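Local coordinates for synaptonemal complex protein 2 (Mus musculus, PDB 5IWZ), which is a major component of the axial and lateral elements of synaptonemal complexes, needed for meiotic chromosome synapsis and for insertion of SYCP3 into these complexes, at residues Trp106-Lys111 with Ile155-Ala160. Sequence-based numbering, arbitrary orientation.
Sequences WFENSK and IPQICA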
loop_
_atom_site.group_PDB
_atom_site.type_symbol
_atom_site.label_atom_id
_atom_site.label_comp_id
_atom_site.label_asym_id
_atom_site.label_seq_id
_atom_site.Cartn_x
_atom_site.Cartn_y
_atom_site.Cartn_z
ATOM N N TRP A 106 -0.216 -12.809 -13.962
ATOM C CA TRP A 106 -0.058 -13.290 -12.591
ATOM C C TRP A 106 -0.927 -12.479 -11.641
ATOM O O TRP A 106 -1.556 -13.033 -10.727
ATOM C CB TRP A 106 1.409 -13.242 -12.155
ATOM C CG TRP A 106 2.341 -14.011 -13.059
ATOM C CD1 TRP A 106 2.004 -15.010 -13.946
ATOM C CD2 TRP A 106 3.752 -13.804 -13.206
ATOM N NE1 TRP A 106 3.132 -15.443 -14.621
ATOM C CE2 TRP A 106 4.214 -14.717 -14.185
ATOM C CE3 TRP A 106 4.675 -12.938 -12.601
ATOM C CZ2 TRP A 106 5.548 -14.791 -14.559
ATOM C CZ3 TRP A 106 6.010 -13.010 -12.985
ATOM C CH2 TRP A 106 6.430 -13.932 -13.948
ATOM N N PHE A 107 -0.987 -11.162 -11.859
ATOM C CA PHE A 107 -1.849 -10.306 -11.050
ATOM C C PHE A 107 -3.320 -10.658 -11.242
ATOM O O PHE A 107 -4.082 -10.707 -10.271
ATOM C CB PHE A 107 -1.599 -8.838 -11.416
ATOM C CG PHE A 107 -2.460 -7.887 -10.672
ATOM C CD1 PHE A 107 -2.218 -7.612 -9.337
ATOM C CD2 PHE A 107 -3.518 -7.259 -11.304
ATOM C CE1 PHE A 107 -3.024 -6.718 -8.639
ATOM C CE2 PHE A 107 -4.317 -6.373 -10.623
ATOM C CZ PHE A 107 -4.068 -6.097 -9.284
ATOM N N GLU A 108 -3.738 -10.891 -12.495
ATOM C CA GLU A 108 -5.101 -11.344 -12.761
ATOM C C GLU A 108 -5.394 -12.662 -12.057
ATOM O O GLU A 108 -6.468 -12.841 -11.472
ATOM C CB GLU A 108 -5.318 -11.511 -14.268
ATOM C CG GLU A 108 -5.299 -10.218 -15.076
ATOM C CD GLU A 108 -6.614 -9.473 -15.021
ATOM O OE1 GLU A 108 -6.716 -8.406 -15.670
ATOM O OE2 GLU A 108 -7.546 -9.952 -14.334
ATOM N N ASN A 109 -4.464 -13.618 -12.149
ATOM C CA ASN A 109 -4.595 -14.915 -11.489
ATOM C C ASN A 109 -4.464 -14.830 -9.972
ATOM O O ASN A 109 -4.635 -15.850 -9.299
ATOM C CB ASN A 109 -3.550 -15.887 -12.033
ATOM C CG ASN A 109 -3.810 -16.260 -13.490
ATOM O OD1 ASN A 109 -4.932 -16.128 -13.984
ATOM N ND2 ASN A 109 -2.774 -16.717 -14.182
ATOM N N SER A 110 -4.136 -13.664 -9.428
ATOM C CA SER A 110 -4.119 -13.440 -7.990
ATOM C C SER A 110 -5.424 -12.853 -7.482
ATOM O O SER A 110 -5.579 -12.680 -6.268
ATOM C CB SER A 110 -2.973 -12.492 -7.607
ATOM O OG SER A 110 -1.716 -13.030 -7.988
ATOM N N LYS A 111 -6.362 -12.542 -8.377
ATOM C CA LYS A 111 -7.519 -11.764 -7.956
ATOM C C LYS A 111 -8.455 -12.587 -7.086
ATOM O O LYS A 111 -8.999 -12.075 -6.100
ATOM C CB LYS A 111 -8.237 -11.189 -9.174
ATOM C CG LYS A 111 -7.425 -10.058 -9.852
ATOM C CD LYS A 111 -8.066 -9.545 -11.152
ATOM C CE LYS A 111 -7.659 -8.097 -11.412
ATOM N NZ LYS A 111 -7.884 -7.691 -12.833
ATOM N N ILE A 155 -1.430 0.862 -14.334
ATOM C CA ILE A 155 -2.228 1.988 -13.838
ATOM C C ILE A 155 -3.725 1.670 -13.832
ATOM O O ILE A 155 -4.375 1.907 -12.809
ATOM C CB ILE A 155 -1.895 3.274 -14.620
ATOM C CG1 ILE A 155 -0.444 3.688 -14.413
ATOM C CG2 ILE A 155 -2.834 4.397 -14.217
ATOM C CD1 ILE A 155 -0.098 3.949 -13.003
ATOM N N PRO A 156 -4.319 1.136 -14.917
ATOM C CA PRO A 156 -5.748 0.766 -14.824
ATOM C C PRO A 156 -6.029 -0.355 -13.834
ATOM O O PRO A 156 -7.076 -0.331 -13.173
ATOM C CB PRO A 156 -6.109 0.353 -16.266
ATOM C CG PRO A 156 -4.826 0.198 -16.981
ATOM C CD PRO A 156 -3.830 1.078 -16.309
ATOM N N GLN A 157 -5.133 -1.340 -13.720
ATOM C CA GLN A 157 -5.337 -2.438 -12.775
ATOM C C GLN A 157 -5.367 -1.925 -11.342
ATOM O O GLN A 157 -6.214 -2.326 -10.537
ATOM C CB GLN A 157 -4.214 -3.475 -12.912
ATOM C CG GLN A 157 -4.163 -4.219 -14.238
ATOM C CD GLN A 157 -5.185 -5.334 -14.323
ATOM O OE1 GLN A 157 -5.739 -5.764 -13.310
ATOM N NE2 GLN A 157 -5.459 -5.796 -15.542
ATOM N N ILE A 158 -4.411 -1.066 -10.993
ATOM C CA ILE A 158 -4.328 -0.561 -9.626
ATOM C C ILE A 158 -5.543 0.304 -9.284
ATOM O O ILE A 158 -6.118 0.175 -8.196
ATOM C CB ILE A 158 -2.999 0.187 -9.421
ATOM C CG1 ILE A 158 -1.845 -0.818 -9.572
ATOM C CG2 ILE A 158 -2.982 0.900 -8.047
ATOM C CD1 ILE A 158 -0.453 -0.205 -9.468
ATOM N N CYS A 159 -5.967 1.177 -10.207
ATOM C CA CYS A 159 -7.161 1.988 -9.968
ATOM C C CYS A 159 -8.385 1.110 -9.737
ATOM O O CYS A 159 -9.178 1.354 -8.815
ATOM C CB CYS A 159 -7.412 2.943 -11.142
ATOM S SG CYS A 159 -6.193 4.253 -11.383
ATOM N N ALA A 160 -8.567 0.089 -10.585
ATOM C CA ALA A 160 -9.677 -0.835 -10.383
ATOM C C ALA A 160 -9.587 -1.502 -9.014
ATOM O O ALA A 160 -10.597 -1.622 -8.306
ATOM C CB ALA A 160 -9.705 -1.881 -11.506
#
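Gln157 on helix 144-163 makes a polar side-chain bridge to Glu108 and Lys111 of segment 106-111, with the Phe107 ring packed beside its amide. Both ends of the amide are used. Gln157 NE2 donates to Glu108 OE1 at 2.9 Å with an N-H...O angle of 153°, arriving from above the carboxylate plane. The carboxylate and amide planes stand almost perpendicular, 88° apart. At the other end of the amide, Lys111 NZ donates to Gln157 OE1 at 2.9 Å, in the carbonyl plane and on a lone pair. Lys111 NZ also forms a salt bridge with Glu108 OE2 at 2.7 Å, which closes a ring of three side chains. Glu108 and Lys111 are the first and last residues of a type I beta turn, consistent with their side chains meeting. The contact lies within the mainly helical, armadillo-repeat-like domain. Phe107 has its CG anti to the backbone N (chi1 178°), which sets the ring edge beside the Gln157 amide. That edge meets the amide oxygen in plane, with Phe107 CE2 3.1 Å from Gln157 OE1. Gln157 CB packs on Phe107 CE2 at 3.7 Å. With an alanine in place of Gln157, the Glu108-Lys111 salt bridge would probably lose both its bonds to helix 144-163, and a gap would open at the Phe107 edge. Phe107 also packs on Leu132 of helix 123-141.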